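PDB 7MQ5: universal stress protein from Pseudomonas aeruginosa UCBPP-PA14, which is of unknown function but belongs to the universal stress protein family, some members of which bind ATP, and probably takes part in bacterial stress responses. Local coordinates for residues 9-14 / 39-44; 137-142 / 156-161. All coordinates share one frame; numbering follows the deposited sequence. Where two conformers were deposited one is given.

Contact 1: residues 9-14 / 39-44; sequences SILVVI and HLLVCE
The carbonyl oxygen H39 O accepts V12 N at 2.8 Å in an almost straight bond (N-H...O 178°), while the CA-H of L11 leans against the same oxygen. This is one step of a parallel ladder between strands 9-13 and 37-43, the two strands of a beta-alpha-beta unit in a Rossmann-like alpha/beta fold; helix 22-34 makes the crossover. The ladder illustrates how parallel neighbours share bonds: H39 and L41 each both give and take. H39 N donates to I10 O at 2.9 Å and L41 N to V12 O, while L41 O accepts I14 N.

On one face of the sheet L11 and H39 lie side by side. With CG anti to its backbone N (chi1 -176°), as CG of L11 is, H39 points the same way as L11, and CD2 at the edge of its imidazole meets L11 CD1 at 3.6 Å in the ring plane, a contact seen in one of two modelled conformers of L11 and so less certain. Both ring nitrogens are engaged beyond the strand pair, ND1 with S68 OG and NE2 with E84 OE2, which would fix the rotation of this buried ring.

The other face is aliphatic. L40 CD2 rests 3.8 Å from V12 CB, beneath helix 22-34, and L40 CB lies 3.9 Å from I14 CG1. Past the last direct bond, I14 crosses V42 obliquely, its CB 3.9 Å from V42 CG2, and a water continues the ladder by donating to I14 O and accepting from C43 N, each at 2.8 Å.

Contact 2: residues 137-142 / 156-161; sequences ILAAVD and GIISHA
A139 CB fits among the side chains of the helix, lying 3.8 Å from I157 CG2 and 3.9 Å from A161 CB. The arrangement is a worked example of helix-on-sheet packing in an alpha/beta fold: strand 136-141 and helix 148-167 are the first two elements of a beta-alpha-beta unit that ends in strand 171-178. Locally the two run antiparallel (176°), with segment axes 8.2 Å apart. A methyl group on each backbone, at A139 and A161, lets the chains come near one another, and the CA atoms of this pair are the nearest across the contact.

Bulkier groups continue the interface along the strand on both sides of A139. Toward the N-terminal end, the branch methyl I137 CG2 sits 3.7 Å from A161 O and also borders A161 CB. Toward the C-terminal end, V141 and I157 pass alongside one another pointing opposite ways, V141 CG1 coming 4.1 Å from I157 CG2. I157 has CD1 anti to CA (chi2 162°), and this terminal methyl lies 3.6 Å from A140 O, an aliphatic approach to the strand backbone. I158 CD1 also reaches A139 CB, though only one of two modelled conformers is described and the touch is correspondingly less certain. V242 on neighbouring strand 240-244 packs against I157 and A161, widening the helix's seat on the sheet.

The helix settles a polar group within itself: H160 ND1 donates to G156 O at 2.8 Å from above the carbonyl plane, on the face opposite that met by H160 N. Across the interface itself the partners are almost all carbon, which implies that shape and apolar burial hold helix to strand, without directional polar bonds between them.

Overall arrangement
Followed from the N terminus, the chain makes contact 1 first: strand 9-13 is rejoined by strand 37-43 once helix 22-34 has been traversed, a loop in which 24 residues separate 9-14 from 39-44. Contact 2 opens only later and closes a shorter loop, 13 residues separating 137-142 from 156-161, as helix 148-167 returns onto strand 136-141. The two are in series, neither nested nor crossed. The centres of contact 1 and contact 2 are about 25 Å apart, on opposite sides of the chain's centre. One mixed sheet serves both; its two sets of parallel strands meet where 123-126 runs antiparallel to 270-274. Contact 1 builds the sheet in the first set, and contact 2 packs a helix on the second.

Contact 1: residues 9-14 / 39-44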
loop_
_atom_site.group_PDB
_atom_site.type_symbol
_atom_site.label_atom_id
_atom_site.label_comp_id
_atom_site.label_asym_id
_atom_site.label_seq_id
_atom_site.Cartn_x
_atom_site.Cartn_y
_atom_site.Cartn_z
ATOM N N SER A 9 -13.964 6.022 -2.192
ATOM C CA SER A 9 -13.609 6.155 -3.624
ATOM C C SER A 9 -12.136 5.798 -3.797
ATOM O O SER A 9 -11.302 6.098 -2.910
ATOM C CB SER A 9 -13.974 7.491 -4.228
ATOM O OG SER A 9 -13.163 8.538 -3.737
ATOM N N ILE A 10 -11.868 5.122 -4.901
ATOM C CA ILE A 10 -10.517 4.644 -5.254
ATOM C C ILE A 10 -10.105 5.256 -6.581
ATOM O O ILE A 10 -10.886 5.183 -7.557
ATOM C CB ILE A 10 -10.527 3.111 -5.353
ATOM C CG1 ILE A 10 -10.949 2.472 -4.029
ATOM C CG2 ILE A 10 -9.183 2.596 -5.844
ATOM C CD1 ILE A 10 -11.154 0.981 -4.109
ATOM N N LEU A 11 -8.932 5.877 -6.593
ATOM C CA LEU A 11 -8.343 6.365 -7.858
ATOM C C LEU A 11 -7.584 5.202 -8.504
ATOM O O LEU A 11 -6.666 4.643 -7.863
ATOM C CB LEU A 11 -7.415 7.544 -7.575
ATOM C CG LEU A 11 -6.763 8.159 -8.811
ATOM C CD1 LEU A 11 -7.819 8.733 -9.744
ATOM C CD2 LEU A 11 -5.759 9.225 -8.399
ATOM N N VAL A 12 -7.977 4.841 -9.722
ATOM C CA VAL A 12 -7.342 3.731 -10.469
ATOM C C VAL A 12 -6.552 4.335 -11.622
ATOM O O VAL A 12 -7.163 4.948 -12.515
ATOM C CB VAL A 12 -8.388 2.732 -10.980
ATOM C CG1 VAL A 12 -7.721 1.518 -11.596
ATOM C CG2 VAL A 12 -9.372 2.319 -9.896
ATOM N N VAL A 13 -5.236 4.193 -11.586
ATOM C CA VAL A 13 -4.389 4.700 -12.695
ATOM C C VAL A 13 -4.425 3.665 -13.818
ATOM O O VAL A 13 -3.981 2.528 -13.609
ATOM C CB VAL A 13 -2.969 4.986 -12.205
ATOM C CG1 VAL A 13 -2.104 5.479 -13.355
ATOM C CG2 VAL A 13 -2.988 5.987 -11.069
ATOM N N ILE A 14 -4.945 4.078 -14.966
ATOM C CA ILE A 14 -5.115 3.214 -16.166
ATOM C C ILE A 14 -4.001 3.526 -17.162
ATOM O O ILE A 14 -3.854 4.691 -17.543
ATOM C CB ILE A 14 -6.505 3.450 -16.808
ATOM C CG1 ILE A 14 -7.659 3.142 -15.846
ATOM C CG2 ILE A 14 -6.636 2.669 -18.112
ATOM C CD1 ILE A 14 -7.761 1.692 -15.422
ATOM N N HIS A 39 -12.769 5.744 -9.657
ATOM C CA HIS A 39 -12.455 6.841 -10.602
ATOM C C HIS A 39 -11.261 6.402 -11.444
ATOM O O HIS A 39 -10.157 6.222 -10.899
ATOM C CB HIS A 39 -12.192 8.146 -9.870
ATOM C CG HIS A 39 -11.965 9.276 -10.816
ATOM N ND1 HIS A 39 -12.990 9.797 -11.577
ATOM C CD2 HIS A 39 -10.852 9.975 -11.130
ATOM C CE1 HIS A 39 -12.507 10.780 -12.312
ATOM N NE2 HIS A 39 -11.201 10.907 -12.057
ATOM N N LEU A 40 -11.490 6.211 -12.737
ATOM C CA LEU A 40 -10.429 5.738 -13.653
ATOM C C LEU A 40 -9.735 6.943 -14.283
ATOM O O LEU A 40 -10.419 7.777 -14.907
ATOM C CB LEU A 40 -11.034 4.849 -14.741
ATOM C CG LEU A 40 -12.041 3.792 -14.293
ATOM C CD1 LEU A 40 -12.459 2.917 -15.463
ATOM C CD2 LEU A 40 -11.503 2.945 -13.154
ATOM N N LEU A 41 -8.416 6.983 -14.181
ATOM C CA LEU A 41 -7.642 8.136 -14.683
ATOM C C LEU A 41 -6.603 7.673 -15.696
ATOM O O LEU A 41 -5.808 6.772 -15.379
ATOM C CB LEU A 41 -6.945 8.826 -13.506
ATOM C CG LEU A 41 -5.915 9.897 -13.872
ATOM C CD1 LEU A 41 -6.591 11.107 -14.505
ATOM C CD2 LEU A 41 -5.084 10.296 -12.658
ATOM N N VAL A 42 -6.594 8.318 -16.861
ATOM C CA VAL A 42 -5.480 8.159 -17.835
ATOM C C VAL A 42 -4.678 9.463 -17.796
ATOM O O VAL A 42 -5.275 10.526 -17.991
ATOM C CB VAL A 42 -5.962 7.830 -19.258
ATOM C CG1 VAL A 42 -4.796 7.851 -20.236
ATOM C CG2 VAL A 42 -6.686 6.497 -19.306
ATOM N N CYS A 43 -3.376 9.355 -17.562
ATOM C CA CYS A 43 -2.482 10.531 -17.485
ATOM C C CYS A 43 -1.762 10.688 -18.824
ATOM O O CYS A 43 -0.741 10.017 -19.040
ATOM C CB CYS A 43 -1.474 10.377 -16.358
ATOM S SG CYS A 43 -2.247 10.158 -14.742
ATOM N N GLU A 44 -2.304 11.535 -19.696
ATOM C CA GLU A 44 -1.710 11.742 -21.036
ATOM C C GLU A 44 -2.326 12.989 -21.653
ATOM O O GLU A 44 -3.513 13.258 -21.399
ATOM C CB GLU A 44 -1.991 10.544 -21.943
ATOM C CG GLU A 44 -1.354 10.677 -23.318
ATOM C CD GLU A 44 -1.580 9.515 -24.267
ATOM O OE1 GLU A 44 -1.682 8.363 -23.788
ATOM O OE2 GLU A 44 -1.641 9.770 -25.492
HETATM O O HOH W 1 -2.159 6.868 -17.013
#

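Contact 2: residues 137-142 / 156-161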
loop_
_atom_site.group_PDB
_atom_site.type_symbol
_atom_site.label_atom_id
_atom_site.label_comp_id
_atom_site.label_asym_id
_atom_site.label_seq_id
_atom_site.Cartn_x
_atom_site.Cartn_y
_atom_site.Cartn_z
ATOM N N ILE A 137 -1.451 -12.507 2.921
ATOM C CA ILE A 137 -1.300 -11.048 3.150
ATOM C C ILE A 137 -0.325 -10.877 4.314
ATOM O O ILE A 137 -0.560 -11.479 5.369
ATOM C CB ILE A 137 -2.664 -10.409 3.474
ATOM C CG1 ILE A 137 -3.773 -10.883 2.526
ATOM C CG2 ILE A 137 -2.542 -8.886 3.537
ATOM C CD1 ILE A 137 -3.487 -10.677 1.056
ATOM N N LEU A 138 0.707 -10.066 4.117
ATOM C CA LEU A 138 1.738 -9.861 5.153
ATOM C C LEU A 138 1.685 -8.424 5.668
ATOM O O LEU A 138 1.753 -7.505 4.865
ATOM C CB LEU A 138 3.117 -10.160 4.563
ATOM C CG LEU A 138 4.287 -9.987 5.524
ATOM C CD1 LEU A 138 4.179 -10.932 6.720
ATOM C CD2 LEU A 138 5.583 -10.196 4.769
ATOM N N ALA A 139 1.559 -8.262 6.978
ATOM C CA ALA A 139 1.617 -6.935 7.632
ATOM C C ALA A 139 2.991 -6.783 8.286
ATOM O O ALA A 139 3.404 -7.704 9.004
ATOM C CB ALA A 139 0.515 -6.813 8.654
ATOM N N ALA A 140 3.665 -5.650 8.082
ATOM C CA ALA A 140 4.987 -5.396 8.692
ATOM C C ALA A 140 4.838 -4.385 9.832
ATOM O O ALA A 140 4.375 -3.267 9.592
ATOM C CB ALA A 140 5.962 -4.898 7.652
ATOM N N VAL A 141 5.226 -4.785 11.037
ATOM C CA VAL A 141 5.179 -3.900 12.230
ATOM C C VAL A 141 6.487 -4.057 13.023
ATOM O O VAL A 141 7.392 -4.809 12.585
ATOM C CB VAL A 141 3.954 -4.254 13.089
ATOM C CG1 VAL A 141 2.649 -4.087 12.319
ATOM C CG2 VAL A 141 4.079 -5.661 13.659
ATOM N N ASP A 142 6.635 -3.269 14.082
ATOM C CA ASP A 142 7.752 -3.458 15.048
ATOM C C ASP A 142 7.096 -3.460 16.426
ATOM O O ASP A 142 6.860 -2.376 16.970
ATOM C CB ASP A 142 8.868 -2.415 14.920
ATOM C CG ASP A 142 10.020 -2.630 15.901
ATOM O OD1 ASP A 142 9.906 -3.527 16.772
ATOM O OD2 ASP A 142 11.030 -1.904 15.790
ATOM N N GLY A 156 -3.322 0.872 11.996
ATOM C CA GLY A 156 -3.757 1.086 10.603
ATOM C C GLY A 156 -3.229 0.000 9.679
ATOM O O GLY A 156 -3.966 -0.477 8.788
ATOM N N ILE A 157 -1.979 -0.402 9.885
ATOM C CA ILE A 157 -1.373 -1.479 9.055
ATOM C C ILE A 157 -2.184 -2.764 9.245
ATOM O O ILE A 157 -2.557 -3.396 8.249
ATOM C CB ILE A 157 0.103 -1.662 9.451
ATOM C CG1 ILE A 157 0.952 -0.469 9.003
ATOM C CG2 ILE A 157 0.655 -2.984 8.932
ATOM C CD1 ILE A 157 2.286 -0.375 9.712
ATOM N N ILE A 158 -2.532 -3.088 10.493
ATOM C CA ILE A 158 -3.300 -4.337 10.760
ATOM C C ILE A 158 -4.740 -4.189 10.253
ATOM O O ILE A 158 -5.272 -5.175 9.708
ATOM C CB ILE A 158 -3.257 -4.705 12.254
ATOM C CG1 ILE A 158 -1.832 -5.000 12.728
ATOM C CG2 ILE A 158 -4.199 -5.862 12.546
ATOM C CD1 ILE A 158 -1.138 -6.124 11.994
ATOM N N SER A 159 -5.363 -3.025 10.428
ATOM C CA SER A 159 -6.768 -2.891 9.966
ATOM C C SER A 159 -6.841 -3.099 8.448
ATOM O O SER A 159 -7.750 -3.774 7.956
ATOM C CB SER A 159 -7.321 -1.552 10.358
ATOM O OG SER A 159 -8.681 -1.455 9.989
ATOM N N HIS A 160 -5.906 -2.495 7.722
ATOM C CA HIS A 160 -5.947 -2.617 6.244
ATOM C C HIS A 160 -5.590 -4.048 5.827
ATOM O O HIS A 160 -6.277 -4.611 4.963
ATOM C CB HIS A 160 -5.012 -1.612 5.558
ATOM C CG HIS A 160 -5.483 -0.189 5.562
ATOM N ND1 HIS A 160 -5.328 0.648 6.657
ATOM C CD2 HIS A 160 -6.099 0.555 4.615
ATOM C CE1 HIS A 160 -5.807 1.846 6.369
ATOM N NE2 HIS A 160 -6.267 1.815 5.122
ATOM N N ALA A 161 -4.568 -4.635 6.457
ATOM C CA ALA A 161 -4.157 -6.006 6.071
ATOM C C ALA A 161 -5.265 -7.025 6.354
ATOM O O ALA A 161 -5.512 -7.902 5.516
ATOM C CB ALA A 161 -2.884 -6.377 6.781
#